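Local coordinates for protein tryptophanyl-tRNA synthetase (Thermus thermophilus, PDB 2EL7) that probably catalyses the ATP-dependent attachment of tryptophan to its cognate tRNA, as a homodimeric class I aminoacyl-tRNA synthetase, at residues P185-M196 / I239-F247; T101-F112 / G125-Q133. All coordinates share one frame; numbering follows the deposited sequence.

Interaction 1 of 2, residues P185-M196 / I239-F247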
loop_
_atom_site.group_PDB
_atom_site.type_symbol
_atom_site.label_atom_id
_atom_site.label_comp_id
_atom_site.label_asym_id
_atom_site.label_seq_id
_atom_site.Cartn_x
_atom_site.Cartn_y
_atom_site.Cartn_z
ATOM N N PRO A 185 29.548 -19.891 6.424
ATOM C CA PRO A 185 30.705 -19.633 5.568
ATOM C C PRO A 185 30.429 -18.555 4.526
ATOM O O PRO A 185 29.314 -18.442 4.005
ATOM C CB PRO A 185 30.949 -20.987 4.905
ATOM C CG PRO A 185 30.321 -21.968 5.863
ATOM C CD PRO A 185 29.074 -21.273 6.258
ATOM N N ARG A 186 31.438 -17.751 4.226
ATOM C CA ARG A 186 31.270 -16.738 3.195
ATOM C C ARG A 186 31.887 -17.425 1.971
ATOM O O ARG A 186 33.107 -17.412 1.773
ATOM C CB ARG A 186 32.012 -15.444 3.574
ATOM C CG ARG A 186 31.727 -14.960 5.016
ATOM C CD ARG A 186 30.218 -14.745 5.318
ATOM N NE ARG A 186 29.912 -14.726 6.760
ATOM C CZ ARG A 186 30.342 -13.803 7.625
ATOM N NH1 ARG A 186 30.010 -13.887 8.909
ATOM N NH2 ARG A 186 31.098 -12.791 7.212
ATOM N N VAL A 187 31.014 -18.048 1.179
ATOM C CA VAL A 187 31.394 -18.811 -0.006
ATOM C C VAL A 187 31.887 -18.042 -1.232
ATOM O O VAL A 187 31.163 -17.236 -1.813
ATOM C CB VAL A 187 30.228 -19.716 -0.435
ATOM C CG1 VAL A 187 30.679 -20.663 -1.526
ATOM C CG2 VAL A 187 29.695 -20.480 0.786
ATOM N N PRO A 188 33.139 -18.296 -1.644
ATOM C CA PRO A 188 33.778 -17.658 -2.801
ATOM C C PRO A 188 33.276 -18.144 -4.168
ATOM O O PRO A 188 32.955 -19.319 -4.338
ATOM C CB PRO A 188 35.255 -17.968 -2.585
ATOM C CG PRO A 188 35.223 -19.264 -1.845
ATOM C CD PRO A 188 34.125 -19.037 -0.846
ATOM N N GLY A 189 33.226 -17.230 -5.135
ATOM C CA GLY A 189 32.758 -17.562 -6.468
ATOM C C GLY A 189 33.729 -18.394 -7.282
ATOM O O GLY A 189 34.898 -18.496 -6.932
ATOM N N ILE A 190 33.256 -18.978 -8.379
ATOM C CA ILE A 190 34.104 -19.831 -9.216
ATOM C C ILE A 190 35.308 -19.141 -9.875
ATOM O O ILE A 190 36.290 -19.794 -10.224
ATOM C CB ILE A 190 33.270 -20.543 -10.309
ATOM C CG1 ILE A 190 32.747 -19.531 -11.328
ATOM C CG2 ILE A 190 32.114 -21.297 -9.663
ATOM C CD1 ILE A 190 31.862 -20.166 -12.406
ATOM N N ASP A 191 35.231 -17.827 -10.051
ATOM C CA ASP A 191 36.331 -17.068 -10.635
ATOM C C ASP A 191 37.303 -16.783 -9.504
ATOM O O ASP A 191 38.359 -16.183 -9.699
ATOM C CB ASP A 191 35.821 -15.755 -11.219
ATOM C CG ASP A 191 35.141 -15.938 -12.560
ATOM O OD1 ASP A 191 34.539 -14.950 -13.040
ATOM O OD2 ASP A 191 35.213 -17.053 -13.137
ATOM N N GLY A 192 36.915 -17.215 -8.313
ATOM C CA GLY A 192 37.747 -17.030 -7.147
ATOM C C GLY A 192 37.918 -15.596 -6.703
ATOM O O GLY A 192 38.862 -15.284 -5.972
ATOM N N LYS A 193 37.016 -14.718 -7.129
ATOM C CA LYS A 193 37.116 -13.322 -6.731
ATOM C C LYS A 193 36.211 -13.010 -5.541
ATOM O O LYS A 193 36.447 -13.512 -4.436
ATOM C CB LYS A 193 36.799 -12.425 -7.927
ATOM C CG LYS A 193 37.742 -12.697 -9.086
ATOM C CD LYS A 193 37.246 -12.130 -10.393
ATOM C CE LYS A 193 38.127 -12.609 -11.538
ATOM N NZ LYS A 193 37.703 -12.046 -12.843
ATOM N N ALA A 194 35.179 -12.196 -5.749
ATOM C CA ALA A 194 34.282 -11.843 -4.649
ATOM C C ALA A 194 33.364 -13.001 -4.277
ATOM O O ALA A 194 33.206 -13.942 -5.058
ATOM C CB ALA A 194 33.455 -10.615 -5.020
ATOM N N LYS A 195 32.759 -12.923 -3.089
ATOM C CA LYS A 195 31.854 -13.970 -2.613
ATOM C C LYS A 195 30.871 -14.423 -3.706
ATOM O O LYS A 195 30.582 -13.678 -4.653
ATOM C CB LYS A 195 31.099 -13.489 -1.365
ATOM C CG LYS A 195 30.228 -12.269 -1.588
ATOM C CD LYS A 195 28.749 -12.626 -1.495
ATOM C CE LYS A 195 28.295 -12.871 -0.044
ATOM N NZ LYS A 195 28.129 -11.605 0.757
ATOM N N MET A 196 30.379 -15.654 -3.579
ATOM C CA MET A 196 29.453 -16.203 -4.560
ATOM C C MET A 196 28.143 -15.437 -4.494
ATOM O O MET A 196 27.525 -15.320 -3.440
ATOM C CB MET A 196 29.223 -17.701 -4.308
ATOM C CG MET A 196 28.444 -18.397 -5.414
ATOM S SD MET A 196 28.236 -20.172 -5.156
ATOM C CE MET A 196 29.874 -20.823 -5.544
ATOM N N ILE A 239 40.500 -21.724 -3.916
ATOM C CA ILE A 239 39.082 -21.919 -3.640
ATOM C C ILE A 239 38.819 -23.419 -3.726
ATOM O O ILE A 239 37.858 -23.931 -3.147
ATOM C CB ILE A 239 38.165 -21.143 -4.643
ATOM C CG1 ILE A 239 38.141 -21.829 -6.006
ATOM C CG2 ILE A 239 38.657 -19.711 -4.796
ATOM C CD1 ILE A 239 37.131 -21.209 -6.969
ATOM N N LEU A 240 39.709 -24.115 -4.428
ATOM C CA LEU A 240 39.613 -25.556 -4.598
ATOM C C LEU A 240 39.575 -26.289 -3.254
ATOM O O LEU A 240 38.781 -27.221 -3.077
ATOM C CB LEU A 240 40.793 -26.064 -5.422
ATOM C CG LEU A 240 40.739 -27.534 -5.831
ATOM C CD1 LEU A 240 39.724 -27.723 -6.944
ATOM C CD2 LEU A 240 42.112 -27.970 -6.302
ATOM N N PHE A 241 40.424 -25.882 -2.311
ATOM C CA PHE A 241 40.442 -26.525 -0.998
ATOM C C PHE A 241 39.438 -25.912 -0.046
ATOM O O PHE A 241 39.191 -26.458 1.031
ATOM C CB PHE A 241 41.839 -26.470 -0.384
ATOM C CG PHE A 241 42.695 -27.645 -0.748
ATOM C CD1 PHE A 241 42.672 -28.800 0.022
ATOM C CD2 PHE A 241 43.475 -27.625 -1.905
ATOM C CE1 PHE A 241 43.409 -29.924 -0.358
ATOM C CE2 PHE A 241 44.218 -28.744 -2.296
ATOM C CZ PHE A 241 44.183 -29.893 -1.523
ATOM N N THR A 242 38.864 -24.773 -0.439
ATOM C CA THR A 242 37.853 -24.105 0.378
ATOM C C THR A 242 36.567 -24.905 0.188
ATOM O O THR A 242 35.929 -25.332 1.159
ATOM C CB THR A 242 37.639 -22.649 -0.080
ATOM O OG1 THR A 242 38.837 -21.898 0.153
ATOM C CG2 THR A 242 36.498 -22.004 0.680
ATOM N N TYR A 243 36.202 -25.119 -1.072
ATOM C CA TYR A 243 35.026 -25.900 -1.402
ATOM C C TYR A 243 35.215 -27.278 -0.813
ATOM O O TYR A 243 34.314 -27.809 -0.168
ATOM C CB TYR A 243 34.868 -26.044 -2.907
ATOM C CG TYR A 243 34.457 -24.792 -3.641
ATOM C CD1 TYR A 243 34.257 -24.822 -5.018
ATOM C CD2 TYR A 243 34.252 -23.583 -2.971
ATOM C CE1 TYR A 243 33.864 -23.685 -5.722
ATOM C CE2 TYR A 243 33.852 -22.431 -3.674
ATOM C CZ TYR A 243 33.667 -22.496 -5.052
ATOM O OH TYR A 243 33.337 -21.373 -5.784
ATOM N N LEU A 244 36.388 -27.867 -1.030
ATOM C CA LEU A 244 36.657 -29.206 -0.508
ATOM C C LEU A 244 36.306 -29.287 0.976
ATOM O O LEU A 244 35.754 -30.282 1.445
ATOM C CB LEU A 244 38.131 -29.578 -0.709
ATOM C CG LEU A 244 38.553 -30.988 -0.269
ATOM C CD1 LEU A 244 37.955 -32.012 -1.210
ATOM C CD2 LEU A 244 40.068 -31.101 -0.262
ATOM N N SER A 245 36.623 -28.224 1.704
ATOM C CA SER A 245 36.368 -28.149 3.145
ATOM C C SER A 245 34.878 -28.210 3.476
ATOM O O SER A 245 34.462 -28.817 4.472
ATOM C CB SER A 245 36.958 -26.850 3.686
ATOM O OG SER A 245 38.292 -26.712 3.225
ATOM N N TYR A 246 34.088 -27.561 2.629
ATOM C CA TYR A 246 32.643 -27.513 2.786
ATOM C C TYR A 246 31.985 -28.875 2.652
ATOM O O TYR A 246 31.011 -29.152 3.344
ATOM C CB TYR A 246 32.032 -26.622 1.715
ATOM C CG TYR A 246 32.446 -25.164 1.738
ATOM C CD1 TYR A 246 32.254 -24.365 0.611
ATOM C CD2 TYR A 246 32.978 -24.570 2.888
ATOM C CE1 TYR A 246 32.569 -23.018 0.621
ATOM C CE2 TYR A 246 33.313 -23.208 2.903
ATOM C CZ TYR A 246 33.104 -22.442 1.765
ATOM O OH TYR A 246 33.447 -21.099 1.735
ATOM N N PHE A 247 32.520 -29.725 1.772
ATOM C CA PHE A 247 31.905 -31.023 1.491
ATOM C C PHE A 247 32.594 -32.354 1.748
ATOM O O PHE A 247 32.066 -33.392 1.340
ATOM C CB PHE A 247 31.458 -31.031 0.044
ATOM C CG PHE A 247 30.700 -29.820 -0.337
ATOM C CD1 PHE A 247 31.332 -28.781 -1.027
ATOM C CD2 PHE A 247 29.369 -29.679 0.052
ATOM C CE1 PHE A 247 30.657 -27.624 -1.322
ATOM C CE2 PHE A 247 28.670 -28.514 -0.236
ATOM C CZ PHE A 247 29.311 -27.477 -0.925
#
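The KMSKS loop of this class I synthetase begins at the end of segment 185-196, and the chain leading into it packs here on helix 239-247. Lys195 and Met196 open the motif. They and Val187 are predicted to bind ATP. Two tyrosines, one turn apart on the helix, carry much of the helix side of the contact, with Ile239. Tyr243 donates a hydrogen bond from OH to Pro188 O, at 2.5 Å. The oxygen lies at the edge of the ring, in its plane. Seen from the carbonyl the bond is bent, with a C=O...donor angle of 144°, and the hydroxyl is tilted 28° from the carbonyl plane. Pro188 and Tyr243 run antiparallel alongside each other, with Pro188 CG 3.9 Å from Tyr243 CE2. The same proline also meets Thr242 tip to tip through the methyl CG2. Tyr246 makes no hydrogen bond across the contact. Its ring works as an apolar partner: Pro185 CB approaches CE2, Val187 CG1 lies 3.7 Å from Tyr246 CE1, and Val187 CG2 is close to the same atom. The edge of the Tyr246 ring faces Pro188 CD. Leu20 of helix 16-33, the helix that starts within the HIGH region, also touches Tyr246, while Ile16 touches Val187 and Met196. Beyond Pro188 the chain makes a type I beta turn from Gly189 to Gly192, closed by Gly192 N to Gly189 O. Ile239 packs against this turn. Its CG1 sits between backbone N and carbonyl carbon (chi1 74°), and CD1 then ends near Gly189 O and Ile190 O. Ile239 CG2, the other branch, lies 3.7 Å from Gly192 CA. Met196 bends at its last torsion, and its methyl CE stops 3.5 Å from Tyr243 OH.

Interaction 2 of 2, residues T101-F112 / G125-Q133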
loop_
_atom_site.group_PDB
_atom_site.type_symbol
_atom_site.label_atom_id
_atom_site.label_comp_id
_atom_site.label_asym_id
_atom_site.label_seq_id
_atom_site.Cartn_x
_atom_site.Cartn_y
_atom_site.Cartn_z
ATOM N N THR A 101 5.570 6.975 9.053
ATOM C CA THR A 101 6.998 6.951 8.737
ATOM C C THR A 101 7.534 8.270 8.179
ATOM O O THR A 101 7.086 8.754 7.140
ATOM C CB THR A 101 7.326 5.820 7.723
ATOM O OG1 THR A 101 6.830 4.575 8.230
ATOM C CG2 THR A 101 8.851 5.678 7.513
ATOM N N PRO A 102 8.504 8.881 8.876
ATOM C CA PRO A 102 9.092 10.150 8.414
ATOM C C PRO A 102 9.783 9.910 7.064
ATOM O O PRO A 102 10.551 8.954 6.921
ATOM C CB PRO A 102 10.114 10.486 9.504
ATOM C CG PRO A 102 9.582 9.786 10.726
ATOM C CD PRO A 102 9.072 8.466 10.176
ATOM N N LEU A 103 9.523 10.774 6.089
ATOM C CA LEU A 103 10.118 10.637 4.767
ATOM C C LEU A 103 11.642 10.502 4.824
ATOM O O LEU A 103 12.226 9.629 4.160
ATOM C CB LEU A 103 9.762 11.855 3.916
ATOM C CG LEU A 103 9.426 11.662 2.438
ATOM C CD1 LEU A 103 9.744 12.935 1.704
ATOM C CD2 LEU A 103 10.190 10.524 1.843
ATOM N N GLY A 104 12.270 11.387 5.611
ATOM C CA GLY A 104 13.717 11.406 5.771
ATOM C C GLY A 104 14.333 10.061 6.119
ATOM O O GLY A 104 15.370 9.699 5.575
ATOM N N ASP A 105 13.722 9.319 7.031
ATOM C CA ASP A 105 14.251 8.003 7.380
ATOM C C ASP A 105 14.271 7.055 6.175
ATOM O O ASP A 105 15.121 6.163 6.100
ATOM C CB ASP A 105 13.424 7.363 8.500
ATOM C CG ASP A 105 13.515 8.138 9.806
ATOM O OD1 ASP A 105 12.617 7.943 10.661
ATOM O OD2 ASP A 105 14.482 8.931 9.971
ATOM N N LEU A 106 13.336 7.229 5.237
ATOM C CA LEU A 106 13.319 6.363 4.062
ATOM C C LEU A 106 14.337 6.827 3.037
ATOM O O LEU A 106 15.107 6.024 2.514
ATOM C CB LEU A 106 11.928 6.315 3.435
ATOM C CG LEU A 106 10.886 5.616 4.299
ATOM C CD1 LEU A 106 9.516 5.818 3.723
ATOM C CD2 LEU A 106 11.227 4.158 4.396
ATOM N N THR A 107 14.363 8.121 2.759
ATOM C CA THR A 107 15.315 8.633 1.785
ATOM C C THR A 107 16.768 8.330 2.188
ATOM O O THR A 107 17.650 8.237 1.330
ATOM C CB THR A 107 15.095 10.151 1.553
ATOM O OG1 THR A 107 15.269 10.866 2.777
ATOM C CG2 THR A 107 13.671 10.405 1.085
ATOM N N ARG A 108 17.013 8.111 3.479
ATOM C CA ARG A 108 18.362 7.803 3.944
ATOM C C ARG A 108 18.684 6.325 4.089
ATOM O O ARG A 108 19.783 5.984 4.536
ATOM C CB ARG A 108 18.645 8.482 5.282
ATOM C CG ARG A 108 18.653 9.963 5.198
ATOM C CD ARG A 108 18.913 10.599 6.533
ATOM N NE ARG A 108 18.161 11.836 6.560
ATOM C CZ ARG A 108 17.053 12.006 7.257
ATOM N NH1 ARG A 108 16.407 13.164 7.210
ATOM N NH2 ARG A 108 16.612 11.028 8.033
ATOM N N MET A 109 17.742 5.444 3.762
ATOM C CA MET A 109 18.029 4.017 3.866
ATOM C C MET A 109 19.115 3.768 2.838
ATOM O O MET A 109 19.039 4.266 1.709
ATOM C CB MET A 109 16.807 3.164 3.532
ATOM C CG MET A 109 15.631 3.366 4.493
ATOM S SD MET A 109 15.804 2.572 6.092
ATOM C CE MET A 109 15.761 0.795 5.594
ATOM N N THR A 110 20.126 3.012 3.241
ATOM C CA THR A 110 21.239 2.710 2.386
ATOM C C THR A 110 20.865 2.164 1.017
ATOM O O THR A 110 21.438 2.585 0.020
ATOM C CB THR A 110 22.168 1.701 3.046
ATOM O OG1 THR A 110 22.531 2.179 4.337
ATOM C CG2 THR A 110 23.429 1.507 2.213
ATOM N N GLN A 111 19.915 1.237 0.954
ATOM C CA GLN A 111 19.575 0.649 -0.334
ATOM C C GLN A 111 19.012 1.662 -1.289
ATOM O O GLN A 111 19.489 1.785 -2.414
ATOM C CB GLN A 111 18.622 -0.546 -0.177
ATOM C CG GLN A 111 19.343 -1.809 0.280
ATOM C CD GLN A 111 18.712 -3.103 -0.259
ATOM O OE1 GLN A 111 18.345 -3.195 -1.441
ATOM N NE2 GLN A 111 18.611 -4.112 0.596
ATOM N N PHE A 112 18.001 2.397 -0.846
ATOM C CA PHE A 112 17.397 3.418 -1.691
ATOM C C PHE A 112 18.430 4.439 -2.164
ATOM O O PHE A 112 18.458 4.803 -3.338
ATOM C CB PHE A 112 16.295 4.163 -0.940
ATOM C CG PHE A 112 15.869 5.433 -1.617
ATOM C CD1 PHE A 112 15.021 5.398 -2.727
ATOM C CD2 PHE A 112 16.330 6.659 -1.163
ATOM C CE1 PHE A 112 14.640 6.566 -3.366
ATOM C CE2 PHE A 112 15.953 7.854 -1.800
ATOM C CZ PHE A 112 15.107 7.808 -2.902
ATOM N N GLY A 125 8.583 2.705 -5.505
ATOM C CA GLY A 125 8.675 1.341 -5.023
ATOM C C GLY A 125 9.990 1.121 -4.295
ATOM O O GLY A 125 10.000 0.500 -3.233
ATOM N N LEU A 126 11.097 1.611 -4.849
ATOM C CA LEU A 126 12.394 1.480 -4.180
ATOM C C LEU A 126 12.325 2.196 -2.817
ATOM O O LEU A 126 12.719 1.629 -1.785
ATOM C CB LEU A 126 13.543 2.123 -4.999
ATOM C CG LEU A 126 14.102 1.553 -6.318
ATOM C CD1 LEU A 126 13.688 0.074 -6.479
ATOM C CD2 LEU A 126 13.619 2.417 -7.517
ATOM N N LEU A 127 11.825 3.438 -2.814
ATOM C CA LEU A 127 11.747 4.196 -1.569
ATOM C C LEU A 127 10.840 3.562 -0.506
ATOM O O LEU A 127 11.234 3.441 0.654
ATOM C CB LEU A 127 11.268 5.636 -1.822
ATOM C CG LEU A 127 11.101 6.490 -0.546
ATOM C CD1 LEU A 127 12.476 6.889 -0.032
ATOM C CD2 LEU A 127 10.282 7.745 -0.829
ATOM N N MET A 128 9.638 3.158 -0.917
ATOM C CA MET A 128 8.639 2.583 -0.013
ATOM C C MET A 128 8.781 1.079 0.333
ATOM O O MET A 128 8.087 0.585 1.227
ATOM C CB MET A 128 7.228 2.837 -0.577
ATOM C CG MET A 128 6.923 4.285 -0.904
ATOM S SD MET A 128 7.286 5.352 0.519
ATOM C CE MET A 128 6.399 4.536 1.793
ATOM N N TYR A 129 9.669 0.354 -0.336
ATOM C CA TYR A 129 9.780 -1.078 -0.039
ATOM C C TYR A 129 10.023 -1.424 1.425
ATOM O O TYR A 129 9.428 -2.366 1.955
ATOM C CB TYR A 129 10.865 -1.729 -0.889
ATOM C CG TYR A 129 10.882 -3.239 -0.791
ATOM C CD1 TYR A 129 9.779 -3.992 -1.172
ATOM C CD2 TYR A 129 12.011 -3.921 -0.291
ATOM C CE1 TYR A 129 9.792 -5.393 -1.057
ATOM C CE2 TYR A 129 12.031 -5.304 -0.177
ATOM C CZ TYR A 129 10.922 -6.035 -0.559
ATOM O OH TYR A 129 10.942 -7.414 -0.436
ATOM N N PRO A 130 10.900 -0.676 2.112
ATOM C CA PRO A 130 11.107 -1.044 3.521
ATOM C C PRO A 130 9.828 -0.991 4.364
ATOM O O PRO A 130 9.670 -1.770 5.314
ATOM C CB PRO A 130 12.170 -0.055 3.981
ATOM C CG PRO A 130 12.990 0.149 2.693
ATOM C CD PRO A 130 11.899 0.315 1.659
ATOM N N VAL A 131 8.908 -0.084 4.031
ATOM C CA VAL A 131 7.648 0.004 4.783
ATOM C C VAL A 131 6.821 -1.263 4.514
ATOM O O VAL A 131 6.217 -1.817 5.440
ATOM C CB VAL A 131 6.857 1.273 4.409
ATOM C CG1 VAL A 131 5.541 1.349 5.230
ATOM C CG2 VAL A 131 7.731 2.501 4.707
ATOM N N LEU A 132 6.843 -1.748 3.264
ATOM C CA LEU A 132 6.156 -2.983 2.894
ATOM C C LEU A 132 6.735 -4.138 3.717
ATOM O O LEU A 132 5.982 -4.935 4.278
ATOM C CB LEU A 132 6.337 -3.282 1.406
ATOM C CG LEU A 132 5.542 -4.458 0.818
ATOM C CD1 LEU A 132 4.092 -4.159 0.928
ATOM C CD2 LEU A 132 5.897 -4.684 -0.655
ATOM N N GLN A 133 8.066 -4.217 3.804
ATOM C CA GLN A 133 8.717 -5.267 4.588
ATOM C C GLN A 133 8.314 -5.168 6.076
ATOM O O GLN A 133 8.096 -6.183 6.749
ATOM C CB GLN A 133 10.238 -5.167 4.482
ATOM C CG GLN A 133 10.831 -5.496 3.123
ATOM C CD GLN A 133 12.365 -5.378 3.124
ATOM O OE1 GLN A 133 12.926 -4.274 3.273
ATOM N NE2 GLN A 133 13.044 -6.516 2.977
HETATM O O HOH W 1 14.044 3.535 1.200
#
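Leu127 enters a hole formed by Leu103, Leu106, Thr107 and Phe112, a knob-into-hole contact between helix 124-139 and the short helices before it. The axes of 103-107 and 125-133 cross at 108°. CB of Leu127 lies 3.8 Å from Phe112 CE1. CG is near Leu106 CB. Branch CD1 stands over the centre of the Phe112 ring, 3.8 Å from the centroid and 1° off the normal, a CH-pi contact. Leu127 CD1 also lies 3.6 Å from Leu106 CB and as close to Thr107 N. Branch CD2 turns to Leu103 CD2. With CG opposite the backbone N (chi1 178°), the side chain extends over the ring. Replacing Phe112 by an alanine is likely to leave Leu127 CD1 without its ring face and to open a gap beside Leu127 CB. Leu106 is the reciprocal knob, among Leu127, Met128, Pro130 and Val131. One water donates to both Leu106 O, at 3.0 Å, and Leu127 O, at 2.9 Å. Across the dimer interface, Met128 packs on Met128 and Phe112 on Leu103 of the second subunit. No direct hydrogen bond joins the segments, so the fit rests on apolar shape, with the water linking two carbonyls.

Both segments of interaction 2 come earlier in the chain than those of interaction 1. The centres of the two contacts are 34 Å apart and their nearest atoms about 12 Å, so they do not touch. Interaction 1 includes predicted ATP-binding residues, and the side chain of Val187 is about 4 Å from Gly17, another of them. Interaction 2 stands further back: the side chain of Val131 is about 10 Å from that of Asp136, predicted to bind tryptophan, and that of Met109 about 11 Å from Asp150, predicted to bind ATP. A phosphate ion, probably from the crystallisation liquor, lies about 4 Å from the Met109 side chain. Only interaction 2 reaches the second subunit.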